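Uncharacterized protein (PDB 2QDR) is of unknown function but has a double-stranded beta-helix (cupin) fold and is a putative dioxygenase. Local coordinates at residues Ser38-Ala43 / Ala91-Val96; His132-Ile137 / Lys208-Asp213; Thr246-Cys249 / Tyr254-Val257; Glu25-Asp30 / Arg284-Leu289. One frame throughout, in Å; residues are numbered along the deposited sequence.

Interaction 1: Ser38-Ala43 / Ala91-Val96; sequences SGRRTA and ASTSRV
Arg40 reaches from the segment 38-43 to the start of strand 92-98, in the double-stranded beta-helix of this cupin-family protein. Its CG lies anti to the carbonyl carbon (chi1 -62°), and the chain then runs extended from CG to NE. This carries the guanidinium to residues Ala91 to Thr93, although the nearest CA atoms, those of Arg40 and Ser92, are 8.2 Å apart. The flat group lies with one face over the backbone of Ala91 and Ser92. Arg40 NH2 also meets the methyl CB of Ala91 at 3.5 Å. Thr93 sits at the guanidinium edge, and the two side chains cross at about a right angle. The bond from Arg40 NH1 to Thr93 OG1 is bent to 130° and weak. Stronger partners lie nearby: Arg40 NE bonds to Asn36 O, and Thr93 OG1 bonds to Glu241 OE2. A leucine in place of Arg40 would probably leave Asn36 O without the NE donor and Thr93 OG1 without its weak NH1 bond, and uncover the Ala91-Ser92 backbone. Thr93 has OG1 beside its backbone N and CG2 anti to it (chi1 -64°). This turns the hydroxyl to the arginine, with Thr93 OG1 3.0 Å from Arg40 NH1.

Interaction 2: His132-Ile137 / Lys208-Asp213; sequences HSYSFI and KWLRKD
Leu210 and Arg211 of strand 205-212 meet Tyr134 and Phe136 of strand 133-137. The short strand axes run nearly parallel, 12° apart, and come within 8.2 Å of each other. Mainly side chains fill the space between them. Leu210 comes first. Its CB lies over one face of the Tyr134 ring, 4.3 Å from the ring centroid, in a CH-pi contact. Leu210 CD1 touches the same ring at CG. Leu210 and Arg211 both face Val219 in a classic beta bulge, which helps explain why consecutive residues point the same way. Arg211 follows and is in contact with both aromatics. Its extended start puts CD over one face of Phe136; the bend at chi3 (64°) then brings the face of the guanidinium against the CD2-CE2 side of the ring. Arg211 CD is 3.4 Å from Phe136 CD2, and the two planes are 23° apart. Arg211 NE donates to Tyr134 OH at 3.3 Å, with the oxygen tilted slightly from the guanidinium plane. Glu114 ties the polar ends together: OE2 forms a salt bridge with Arg211 NH2, and OE1 bonds to Tyr134 OH. Asp213 ends the run, its OD1 in a salt bridge with Arg211 NH1 at 3.2 Å whose hydrogen bond is weak. A methionine in place of Arg211 would probably cost Glu114 one of its two arginine partners and leave Asp213 OD1 and Tyr134 OH without this donor. The two strands lie in different sheets whose side chains meet inside the double-stranded beta-helix of the cupin fold.

Interaction 3: Thr246-Cys249 / Tyr254-Val257; sequences TGYC and YRIV
Arg255 lays its guanidinium flat on the ring of Tyr248. The planes are 14° apart and the centres 4.1 Å, so the pair is both stacked and cation-pi. The arginine is offset toward the CD2-CE2 side of the ring, where Arg255 NE comes within 3.7 Å of Tyr248 CD2. A bend at chi3 (-63°) turns the end of Arg255 over the ring. Tyr248 holds its CG between the backbone N and the carbonyl carbon (chi1 82°), which turns one ring face to the arginine. Each polar end has a further partner. Asp250 forms a salt bridge with Arg255 NE, and Tyr248 OH bonds to the backbone N of Asp276. Beside the stack, Val257 CG1 packs on Tyr248 CB at 3.8 Å. In the backbone, Cys249 and Ile256 form an antiparallel hydrogen-bonded pair. Cys249 N donates to Ile256 O at 2.9 Å, in the carbonyl plane. Ile256 N returns a bond to Cys249 O at 3.0 Å, from above the carbonyl plane. Cys249 and Ile256 send their side chains to the sheet face that does not carry Tyr248, and Ile256 lies next to a bound unknown ligand. Two antiparallel strands joined by a short turn in this way form a beta hairpin.

Interaction 4: Glu25-Asp30 / Arg284-Leu289; sequences EDWGGD and RVDRDL
Trp27 has its CG between the backbone N and the carbonyl carbon (chi1 59°), and Arg287 has its CG on the far side from its own N (chi1 -178°). Together these torsions bring the extended arginine chain over the face of the indole. The contact joins the loop 25-30 to the loop just after strand 279-285, in the double-stranded beta-helix fold. Arg287 CD stands almost straight above the six-membered ring of Trp27, 3.5 Å from its centroid, in a CH-pi contact. Beyond CD the guanidinium lies flat on the indole, with the planes 17° apart. Arg287 NH1 also bonds to Pro237 O, which helps hold it there. The opposite face of the indole is met by Gly29 N, so the ring is clasped between its own loop and the arginine. Ser181 of a neighbouring subunit packs on Trp27 as well. Asp286 comes to the indole edge, its carboxylate turned steeply to the ring. The main partner of Asp286 OD1 is the backbone N of Asn239. From Trp27 NE1 two weak bonds run to the same residue: one reaches Asp286 OD1 at 3.2 Å, the other Asp286 O at 3.4 Å.

In the fold
Interaction 4 joins segments whose nearest ends are 254 positions apart, and the other three interactions lie inside the loop it closes. It touches interaction 1: Ser38 OG is 2.9 Å from Asp26 N, a probable hydrogen bond. Interactions 1 and 2 reach the same sheet from opposite sides of the chain's centre, with their centres about 18 Å apart. Interactions 2 and 4 also share a sheet, through strands 205-212 and 279-285. Arg284 connects the sites, forming salt bridges with Glu241, the partner of Thr93, and with Glu114, the partner of Arg211. In interaction 3 the Ile256 side chain is about 3 Å from a bound unknown ligand. The side chains of Arg287 and Thr93 are about 13 and 14 Å from one.

Interaction 1: Ser38-Ala43 / Ala91-Val96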
loop_
_atom_site.group_PDB
_atom_site.type_symbol
_atom_site.label_atom_id
_atom_site.label_comp_id
_atom_site.label_asym_id
_atom_site.label_seq_id
_atom_site.Cartn_x
_atom_site.Cartn_y
_atom_site.Cartn_z
ATOM N N SER A 38 -26.564 -27.022 -9.925
ATOM C CA SER A 38 -27.962 -26.762 -9.644
ATOM C C SER A 38 -28.809 -28.015 -9.571
ATOM O O SER A 38 -28.510 -28.996 -10.242
ATOM C CB SER A 38 -28.520 -25.909 -10.778
ATOM O OG SER A 38 -27.714 -24.764 -10.986
ATOM N N GLY A 39 -29.857 -27.958 -8.747
ATOM C CA GLY A 39 -30.837 -29.033 -8.582
ATOM C C GLY A 39 -30.411 -30.469 -8.362
ATOM O O GLY A 39 -31.065 -31.369 -8.877
ATOM N N ARG A 40 -29.356 -30.698 -7.581
ATOM C CA ARG A 40 -28.866 -32.070 -7.358
ATOM C C ARG A 40 -29.452 -32.806 -6.143
ATOM O O ARG A 40 -29.810 -32.206 -5.137
ATOM C CB ARG A 40 -27.338 -32.102 -7.240
ATOM C CG ARG A 40 -26.595 -31.649 -8.483
ATOM C CD ARG A 40 -25.108 -31.966 -8.347
ATOM N NE ARG A 40 -24.318 -31.512 -9.493
ATOM C CZ ARG A 40 -23.020 -31.766 -9.681
ATOM N NH1 ARG A 40 -22.327 -32.546 -8.851
ATOM N NH2 ARG A 40 -22.410 -31.279 -10.762
ATOM N N ARG A 41 -29.497 -34.130 -6.282
ATOM C CA ARG A 41 -29.982 -35.057 -5.286
ATOM C C ARG A 41 -28.750 -35.510 -4.504
ATOM O O ARG A 41 -27.742 -35.811 -5.130
ATOM C CB ARG A 41 -30.622 -36.248 -5.984
ATOM C CG ARG A 41 -31.357 -37.267 -5.115
ATOM C CD ARG A 41 -31.757 -38.445 -6.015
ATOM N NE ARG A 41 -32.601 -39.500 -5.422
ATOM C CZ ARG A 41 -32.193 -40.452 -4.564
ATOM N NH1 ARG A 41 -30.947 -40.489 -4.080
ATOM N NH2 ARG A 41 -33.068 -41.361 -4.135
ATOM N N THR A 42 -28.809 -35.564 -3.180
ATOM C CA THR A 42 -27.659 -36.031 -2.406
ATOM C C THR A 42 -27.763 -37.541 -2.180
ATOM O O THR A 42 -28.772 -38.171 -2.521
ATOM C CB THR A 42 -27.573 -35.333 -1.060
ATOM O OG1 THR A 42 -28.713 -35.695 -0.271
ATOM C CG2 THR A 42 -27.525 -33.819 -1.258
ATOM N N ALA A 43 -26.699 -38.112 -1.622
ATOM C CA ALA A 43 -26.638 -39.533 -1.299
ATOM C C ALA A 43 -27.583 -39.871 -0.156
ATOM O O ALA A 43 -28.071 -40.981 -0.083
ATOM C CB ALA A 43 -25.224 -39.942 -0.925
ATOM N N ALA A 91 -24.527 -34.741 -14.769
ATOM C CA ALA A 91 -23.584 -34.142 -13.827
ATOM C C ALA A 91 -23.557 -34.850 -12.458
ATOM O O ALA A 91 -24.599 -35.284 -11.965
ATOM C CB ALA A 91 -23.871 -32.630 -13.648
ATOM N N SER A 92 -22.361 -34.989 -11.879
ATOM C CA SER A 92 -22.197 -35.642 -10.578
ATOM C C SER A 92 -20.854 -35.374 -9.893
ATOM O O SER A 92 -19.916 -34.857 -10.494
ATOM C CB SER A 92 -22.349 -37.156 -10.743
ATOM O OG SER A 92 -21.372 -37.636 -11.639
ATOM N N THR A 93 -20.814 -35.696 -8.608
ATOM C CA THR A 93 -19.617 -35.585 -7.780
ATOM C C THR A 93 -19.552 -36.903 -7.037
ATOM O O THR A 93 -20.577 -37.384 -6.542
ATOM C CB THR A 93 -19.633 -34.404 -6.802
ATOM O OG1 THR A 93 -19.657 -33.177 -7.538
ATOM C CG2 THR A 93 -18.380 -34.421 -5.908
ATOM N N SER A 94 -18.365 -37.493 -6.973
ATOM C CA SER A 94 -18.213 -38.784 -6.309
ATOM C C SER A 94 -16.786 -39.058 -5.861
ATOM O O SER A 94 -15.833 -38.453 -6.344
ATOM C CB SER A 94 -18.730 -39.890 -7.236
ATOM O OG SER A 94 -18.168 -39.773 -8.522
ATOM N N ARG A 95 -16.679 -39.965 -4.898
ATOM C CA ARG A 95 -15.421 -40.379 -4.317
ATOM C C ARG A 95 -15.147 -41.757 -4.892
ATOM O O ARG A 95 -15.830 -42.730 -4.540
ATOM C CB ARG A 95 -15.557 -40.407 -2.811
ATOM C CG ARG A 95 -14.298 -40.730 -2.039
ATOM C CD ARG A 95 -14.682 -40.878 -0.604
ATOM N NE ARG A 95 -13.589 -41.266 0.277
ATOM C CZ ARG A 95 -13.757 -41.673 1.539
ATOM N NH1 ARG A 95 -14.976 -41.780 2.088
ATOM N NH2 ARG A 95 -12.700 -42.015 2.263
ATOM N N VAL A 96 -14.182 -41.830 -5.809
ATOM C CA VAL A 96 -13.830 -43.089 -6.462
ATOM C C VAL A 96 -12.524 -43.621 -5.896
ATOM O O VAL A 96 -11.734 -42.851 -5.345
ATOM C CB VAL A 96 -13.727 -42.967 -8.026
ATOM C CG1 VAL A 96 -15.048 -42.486 -8.624
ATOM C CG2 VAL A 96 -12.581 -42.056 -8.483
#

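Interaction 2: His132-Ile137 / Lys208-Asp213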
loop_
_atom_site.group_PDB
_atom_site.type_symbol
_atom_site.label_atom_id
_atom_site.label_comp_id
_atom_site.label_asym_id
_atom_site.label_seq_id
_atom_site.Cartn_x
_atom_site.Cartn_y
_atom_site.Cartn_z
ATOM N N HIS A 132 -3.348 -34.224 -3.327
ATOM C CA HIS A 132 -3.925 -32.872 -3.526
ATOM C C HIS A 132 -3.589 -32.225 -4.895
ATOM O O HIS A 132 -3.652 -31.001 -5.045
ATOM C CB HIS A 132 -3.564 -31.964 -2.329
ATOM C CG HIS A 132 -4.150 -32.420 -1.026
ATOM N ND1 HIS A 132 -4.563 -31.534 -0.059
ATOM C CD2 HIS A 132 -4.508 -33.649 -0.578
ATOM C CE1 HIS A 132 -5.044 -32.204 0.974
ATOM N NE2 HIS A 132 -5.030 -33.491 0.680
ATOM N N SER A 133 -3.249 -33.048 -5.889
ATOM C CA SER A 133 -2.981 -32.547 -7.234
ATOM C C SER A 133 -4.357 -32.463 -7.903
ATOM O O SER A 133 -5.263 -33.226 -7.560
ATOM C CB SER A 133 -2.005 -33.425 -7.995
ATOM O OG SER A 133 -0.746 -33.416 -7.346
ATOM N N TYR A 134 -4.498 -31.526 -8.831
ATOM C CA TYR A 134 -5.750 -31.253 -9.518
ATOM C C TYR A 134 -5.607 -31.180 -11.010
ATOM O O TYR A 134 -4.566 -30.765 -11.512
ATOM C CB TYR A 134 -6.296 -29.890 -9.030
ATOM C CG TYR A 134 -7.497 -29.353 -9.790
ATOM C CD1 TYR A 134 -8.763 -29.865 -9.564
ATOM C CD2 TYR A 134 -7.359 -28.334 -10.733
ATOM C CE1 TYR A 134 -9.857 -29.408 -10.266
ATOM C CE2 TYR A 134 -8.455 -27.856 -11.434
ATOM C CZ TYR A 134 -9.706 -28.400 -11.197
ATOM O OH TYR A 134 -10.821 -27.944 -11.871
ATOM N N SER A 135 -6.674 -31.561 -11.708
ATOM C CA SER A 135 -6.729 -31.479 -13.158
ATOM C C SER A 135 -8.146 -31.188 -13.624
ATOM O O SER A 135 -9.102 -31.694 -13.033
ATOM C CB SER A 135 -6.259 -32.764 -13.840
ATOM O OG SER A 135 -6.448 -32.656 -15.251
ATOM N N PHE A 136 -8.253 -30.346 -14.655
ATOM C CA PHE A 136 -9.517 -30.009 -15.311
ATOM C C PHE A 136 -9.325 -30.435 -16.761
ATOM O O PHE A 136 -8.472 -29.886 -17.458
ATOM C CB PHE A 136 -9.892 -28.530 -15.272
ATOM C CG PHE A 136 -11.193 -28.241 -15.974
ATOM C CD1 PHE A 136 -11.233 -27.975 -17.334
ATOM C CD2 PHE A 136 -12.382 -28.274 -15.277
ATOM C CE1 PHE A 136 -12.439 -27.735 -17.983
ATOM C CE2 PHE A 136 -13.602 -28.027 -15.919
ATOM C CZ PHE A 136 -13.624 -27.756 -17.271
ATOM N N ILE A 137 -10.131 -31.390 -17.202
ATOM C CA ILE A 137 -10.071 -31.931 -18.542
ATOM C C ILE A 137 -11.351 -31.533 -19.279
ATOM O O ILE A 137 -12.397 -32.157 -19.073
ATOM C CB ILE A 137 -9.918 -33.469 -18.502
ATOM C CG1 ILE A 137 -8.732 -33.860 -17.607
ATOM C CG2 ILE A 137 -9.780 -34.034 -19.934
ATOM C CD1 ILE A 137 -8.625 -35.335 -17.327
ATOM N N LYS A 208 -6.721 -20.875 -2.092
ATOM C CA LYS A 208 -5.852 -21.325 -3.188
ATOM C C LYS A 208 -6.712 -21.613 -4.394
ATOM O O LYS A 208 -7.324 -22.681 -4.467
ATOM C CB LYS A 208 -5.048 -22.586 -2.889
ATOM C CG LYS A 208 -3.766 -22.394 -2.160
ATOM C CD LYS A 208 -3.092 -23.745 -1.965
ATOM C CE LYS A 208 -1.817 -23.590 -1.198
ATOM N NZ LYS A 208 -1.050 -24.850 -1.062
ATOM N N TRP A 209 -6.763 -20.677 -5.336
ATOM C CA TRP A 209 -7.542 -20.895 -6.552
ATOM C C TRP A 209 -6.950 -21.965 -7.449
ATOM O O TRP A 209 -5.772 -21.917 -7.769
ATOM C CB TRP A 209 -7.660 -19.616 -7.377
ATOM C CG TRP A 209 -8.620 -18.667 -6.835
ATOM C CD1 TRP A 209 -8.404 -17.717 -5.890
ATOM C CD2 TRP A 209 -9.983 -18.566 -7.212
ATOM N NE1 TRP A 209 -9.558 -17.022 -5.651
ATOM C CE2 TRP A 209 -10.547 -17.521 -6.460
ATOM C CE3 TRP A 209 -10.788 -19.258 -8.122
ATOM C CZ2 TRP A 209 -11.886 -17.159 -6.578
ATOM C CZ3 TRP A 209 -12.101 -18.890 -8.251
ATOM C CH2 TRP A 209 -12.641 -17.847 -7.482
ATOM N N LEU A 210 -7.777 -22.933 -7.830
ATOM C CA LEU A 210 -7.380 -24.004 -8.732
ATOM C C LEU A 210 -7.930 -23.759 -10.146
ATOM O O LEU A 210 -7.285 -24.131 -11.139
ATOM C CB LEU A 210 -7.871 -25.336 -8.203
ATOM C CG LEU A 210 -7.432 -25.734 -6.794
ATOM C CD1 LEU A 210 -8.066 -27.089 -6.434
ATOM C CD2 LEU A 210 -5.912 -25.772 -6.646
ATOM N N ARG A 211 -9.121 -23.161 -10.242
ATOM C CA ARG A 211 -9.739 -22.855 -11.534
ATOM C C ARG A 211 -10.827 -21.794 -11.358
ATOM O O ARG A 211 -11.544 -21.810 -10.367
ATOM C CB ARG A 211 -10.331 -24.112 -12.170
ATOM C CG ARG A 211 -10.930 -23.905 -13.589
ATOM C CD ARG A 211 -11.513 -25.205 -14.138
ATOM N NE ARG A 211 -12.637 -25.633 -13.304
ATOM C CZ ARG A 211 -13.915 -25.313 -13.485
ATOM N NH1 ARG A 211 -14.328 -24.570 -14.512
ATOM N NH2 ARG A 211 -14.813 -25.768 -12.622
ATOM N N LYS A 212 -10.962 -20.914 -12.349
ATOM C CA LYS A 212 -11.949 -19.837 -12.333
ATOM C C LYS A 212 -12.760 -19.830 -13.643
ATOM O O LYS A 212 -12.175 -19.847 -14.718
ATOM C CB LYS A 212 -11.219 -18.506 -12.091
ATOM C CG LYS A 212 -12.120 -17.307 -11.779
ATOM C CD LYS A 212 -11.346 -16.012 -11.428
ATOM C CE LYS A 212 -10.520 -16.102 -10.126
ATOM N NZ LYS A 212 -9.787 -14.832 -9.808
ATOM N N ASP A 213 -14.097 -19.834 -13.546
ATOM C CA ASP A 213 -15.014 -19.810 -14.710
ATOM C C ASP A 213 -14.919 -18.512 -15.442
ATOM O O ASP A 213 -14.354 -17.544 -14.930
ATOM C CB ASP A 213 -16.500 -19.869 -14.303
ATOM C CG ASP A 213 -16.908 -21.156 -13.654
ATOM O OD1 ASP A 213 -16.366 -22.222 -14.006
ATOM O OD2 ASP A 213 -17.848 -21.102 -12.833
#

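Interaction 3: Thr246-Cys249 / Tyr254-Val257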
loop_
_atom_site.group_PDB
_atom_site.type_symbol
_atom_site.label_atom_id
_atom_site.label_comp_id
_atom_site.label_asym_id
_atom_site.label_seq_id
_atom_site.Cartn_x
_atom_site.Cartn_y
_atom_site.Cartn_z
ATOM N N THR A 246 -8.816 -32.032 5.953
ATOM C CA THR A 246 -8.155 -32.150 7.246
ATOM C C THR A 246 -8.792 -31.172 8.250
ATOM O O THR A 246 -9.426 -30.194 7.853
ATOM C CB THR A 246 -6.608 -31.965 7.115
ATOM O OG1 THR A 246 -5.970 -32.527 8.265
ATOM C CG2 THR A 246 -6.210 -30.518 6.957
ATOM N N GLY A 247 -8.629 -31.457 9.539
ATOM C CA GLY A 247 -9.173 -30.614 10.603
ATOM C C GLY A 247 -10.674 -30.736 10.714
ATOM O O GLY A 247 -11.234 -31.778 10.356
ATOM N N TYR A 248 -11.319 -29.685 11.227
ATOM C CA TYR A 248 -12.776 -29.683 11.363
ATOM C C TYR A 248 -13.382 -28.307 11.337
ATOM O O TYR A 248 -12.689 -27.307 11.435
ATOM C CB TYR A 248 -13.238 -30.317 12.695
ATOM C CG TYR A 248 -13.195 -29.414 13.935
ATOM C CD1 TYR A 248 -12.049 -29.321 14.725
ATOM C CD2 TYR A 248 -14.329 -28.692 14.343
ATOM C CE1 TYR A 248 -12.024 -28.518 15.854
ATOM C CE2 TYR A 248 -14.296 -27.878 15.464
ATOM C CZ TYR A 248 -13.137 -27.803 16.216
ATOM O OH TYR A 248 -13.076 -27.017 17.338
ATOM N N CYS A 249 -14.703 -28.293 11.240
ATOM C CA CYS A 249 -15.473 -27.059 11.298
ATOM C C CYS A 249 -16.904 -27.355 11.717
ATOM O O CYS A 249 -17.623 -28.086 11.035
ATOM C CB CYS A 249 -15.471 -26.295 9.988
ATOM S SG CYS A 249 -16.372 -24.742 10.168
ATOM N N TYR A 254 -23.631 -29.585 13.757
ATOM C CA TYR A 254 -22.993 -30.643 12.977
ATOM C C TYR A 254 -21.515 -30.327 12.929
ATOM O O TYR A 254 -21.149 -29.168 12.742
ATOM C CB TYR A 254 -23.530 -30.701 11.544
ATOM C CG TYR A 254 -23.014 -31.879 10.728
ATOM C CD1 TYR A 254 -21.820 -31.805 10.002
ATOM C CD2 TYR A 254 -23.735 -33.070 10.672
ATOM C CE1 TYR A 254 -21.363 -32.904 9.248
ATOM C CE2 TYR A 254 -23.282 -34.167 9.939
ATOM C CZ TYR A 254 -22.108 -34.079 9.230
ATOM O OH TYR A 254 -21.692 -35.175 8.515
ATOM N N ARG A 255 -20.671 -31.343 13.095
ATOM C CA ARG A 255 -19.221 -31.166 13.033
ATOM C C ARG A 255 -18.662 -31.848 11.784
ATOM O O ARG A 255 -18.641 -33.079 11.698
ATOM C CB ARG A 255 -18.518 -31.697 14.279
ATOM C CG ARG A 255 -16.986 -31.587 14.151
ATOM C CD ARG A 255 -16.175 -31.833 15.397
ATOM N NE ARG A 255 -16.428 -30.868 16.463
ATOM C CZ ARG A 255 -15.650 -30.699 17.531
ATOM N NH1 ARG A 255 -14.544 -31.422 17.726
ATOM N NH2 ARG A 255 -15.984 -29.777 18.428
ATOM N N ILE A 256 -18.173 -31.030 10.849
ATOM C CA ILE A 256 -17.584 -31.514 9.615
ATOM C C ILE A 256 -16.128 -31.847 9.908
ATOM O O ILE A 256 -15.398 -30.959 10.306
ATOM C CB ILE A 256 -17.642 -30.464 8.483
ATOM C CG1 ILE A 256 -19.079 -30.016 8.225
ATOM C CG2 ILE A 256 -17.010 -31.005 7.163
ATOM C CD1 ILE A 256 -19.209 -28.961 7.120
ATOM N N VAL A 257 -15.726 -33.104 9.704
ATOM C CA VAL A 257 -14.337 -33.563 9.907
ATOM C C VAL A 257 -13.851 -34.212 8.611
ATOM O O VAL A 257 -14.606 -34.256 7.649
ATOM C CB VAL A 257 -14.181 -34.530 11.113
ATOM C CG1 VAL A 257 -14.593 -33.844 12.370
ATOM C CG2 VAL A 257 -15.002 -35.806 10.943
#

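Interaction 4: Glu25-Asp30 / Arg284-Leu289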
loop_
_atom_site.group_PDB
_atom_site.type_symbol
_atom_site.label_atom_id
_atom_site.label_comp_id
_atom_site.label_asym_id
_atom_site.label_seq_id
_atom_site.Cartn_x
_atom_site.Cartn_y
_atom_site.Cartn_z
ATOM N N GLU A 25 -28.087 -21.716 -14.615
ATOM C CA GLU A 25 -27.815 -21.927 -13.187
ATOM C C GLU A 25 -28.953 -21.455 -12.248
ATOM O O GLU A 25 -29.505 -20.382 -12.436
ATOM C CB GLU A 25 -26.443 -21.282 -12.925
ATOM C CG GLU A 25 -25.336 -22.084 -13.711
ATOM C CD GLU A 25 -24.138 -21.291 -14.233
ATOM O OE1 GLU A 25 -24.218 -20.050 -14.393
ATOM O OE2 GLU A 25 -23.141 -21.955 -14.601
ATOM N N ASP A 26 -29.297 -22.321 -11.287
ATOM C CA ASP A 26 -30.353 -22.189 -10.255
ATOM C C ASP A 26 -30.667 -20.758 -9.780
ATOM O O ASP A 26 -31.818 -20.317 -9.780
ATOM C CB ASP A 26 -29.909 -23.041 -9.041
ATOM C CG ASP A 26 -31.045 -23.632 -8.265
ATOM O OD1 ASP A 26 -32.218 -23.306 -8.516
ATOM O OD2 ASP A 26 -30.741 -24.487 -7.403
ATOM N N TRP A 27 -29.607 -20.052 -9.394
ATOM C CA TRP A 27 -29.670 -18.665 -8.887
ATOM C C TRP A 27 -29.868 -17.565 -9.936
ATOM O O TRP A 27 -30.115 -16.441 -9.554
ATOM C CB TRP A 27 -28.401 -18.340 -8.069
ATOM C CG TRP A 27 -27.099 -18.481 -8.823
ATOM C CD1 TRP A 27 -26.295 -19.586 -8.874
ATOM C CD2 TRP A 27 -26.466 -17.492 -9.639
ATOM N NE1 TRP A 27 -25.204 -19.342 -9.659
ATOM C CE2 TRP A 27 -25.278 -18.068 -10.145
ATOM C CE3 TRP A 27 -26.778 -16.169 -9.981
ATOM C CZ2 TRP A 27 -24.400 -17.371 -10.984
ATOM C CZ3 TRP A 27 -25.907 -15.475 -10.818
ATOM C CH2 TRP A 27 -24.728 -16.080 -11.307
ATOM N N GLY A 28 -29.779 -17.880 -11.228
ATOM C CA GLY A 28 -29.933 -16.899 -12.314
ATOM C C GLY A 28 -28.710 -16.692 -13.210
ATOM O O GLY A 28 -28.613 -15.661 -13.872
ATOM N N GLY A 29 -27.784 -17.652 -13.254
ATOM C CA GLY A 29 -26.603 -17.552 -14.107
ATOM C C GLY A 29 -26.957 -17.935 -15.538
ATOM O O GLY A 29 -28.062 -18.432 -15.810
ATOM N N ASP A 30 -26.005 -17.726 -16.446
ATOM C CA ASP A 30 -26.191 -18.024 -17.891
ATOM C C ASP A 30 -25.684 -19.416 -18.371
ATOM O O ASP A 30 -25.674 -19.686 -19.569
ATOM C CB ASP A 30 -25.615 -16.862 -18.759
ATOM C CG ASP A 30 -24.145 -16.517 -18.453
ATOM O OD1 ASP A 30 -23.424 -17.291 -17.775
ATOM O OD2 ASP A 30 -23.718 -15.430 -18.909
ATOM N N ARG A 284 -16.065 -25.803 -4.177
ATOM C CA ARG A 284 -16.420 -25.526 -5.552
ATOM C C ARG A 284 -17.735 -24.710 -5.544
ATOM O O ARG A 284 -18.719 -25.141 -4.956
ATOM C CB ARG A 284 -16.467 -26.861 -6.291
ATOM C CG ARG A 284 -16.479 -26.740 -7.764
ATOM C CD ARG A 284 -15.939 -27.977 -8.473
ATOM N NE ARG A 284 -16.782 -29.167 -8.406
ATOM C CZ ARG A 284 -17.614 -29.602 -9.355
ATOM N NH1 ARG A 284 -17.776 -28.963 -10.509
ATOM N NH2 ARG A 284 -18.298 -30.718 -9.161
ATOM N N VAL A 285 -17.715 -23.515 -6.154
ATOM C CA VAL A 285 -18.850 -22.561 -6.191
ATOM C C VAL A 285 -19.123 -22.068 -7.606
ATOM O O VAL A 285 -18.187 -21.676 -8.289
ATOM C CB VAL A 285 -18.553 -21.343 -5.253
ATOM C CG1 VAL A 285 -19.647 -20.289 -5.308
ATOM C CG2 VAL A 285 -18.371 -21.797 -3.821
ATOM N N ASP A 286 -20.397 -22.015 -8.017
ATOM C CA ASP A 286 -20.776 -21.609 -9.399
ATOM C C ASP A 286 -21.184 -20.132 -9.575
ATOM O O ASP A 286 -21.953 -19.806 -10.482
ATOM C CB ASP A 286 -21.881 -22.543 -9.958
ATOM C CG ASP A 286 -23.277 -22.318 -9.340
ATOM O OD1 ASP A 286 -23.432 -21.635 -8.306
ATOM O OD2 ASP A 286 -24.248 -22.844 -9.931
ATOM N N ARG A 287 -20.649 -19.243 -8.741
ATOM C CA ARG A 287 -20.970 -17.817 -8.828
ATOM C C ARG A 287 -19.817 -16.978 -8.316
ATOM O O ARG A 287 -19.085 -17.413 -7.440
ATOM C CB ARG A 287 -22.233 -17.494 -8.022
ATOM C CG ARG A 287 -22.641 -16.029 -8.104
ATOM C CD ARG A 287 -23.974 -15.738 -7.506
ATOM N NE ARG A 287 -24.352 -14.368 -7.826
ATOM C CZ ARG A 287 -25.560 -13.824 -7.661
ATOM N NH1 ARG A 287 -26.588 -14.521 -7.187
ATOM N NH2 ARG A 287 -25.746 -12.554 -8.015
ATOM N N ASP A 288 -19.670 -15.776 -8.876
ATOM C CA ASP A 288 -18.640 -14.835 -8.479
ATOM C C ASP A 288 -19.085 -14.180 -7.184
ATOM O O ASP A 288 -20.052 -13.403 -7.184
ATOM C CB ASP A 288 -18.447 -13.779 -9.571
ATOM C CG ASP A 288 -17.348 -12.765 -9.251
ATOM O OD1 ASP A 288 -16.596 -12.914 -8.263
ATOM O OD2 ASP A 288 -17.230 -11.791 -10.014
ATOM N N LEU A 289 -18.366 -14.448 -6.092
ATOM C CA LEU A 289 -18.711 -13.874 -4.782
ATOM C C LEU A 289 -18.018 -12.537 -4.460
ATOM O O LEU A 289 -18.039 -12.110 -3.305
ATOM C CB LEU A 289 -18.434 -14.893 -3.671
ATOM C CG LEU A 289 -18.997 -16.307 -3.876
ATOM C CD1 LEU A 289 -18.791 -17.128 -2.601
ATOM C CD2 LEU A 289 -20.460 -16.305 -4.254
#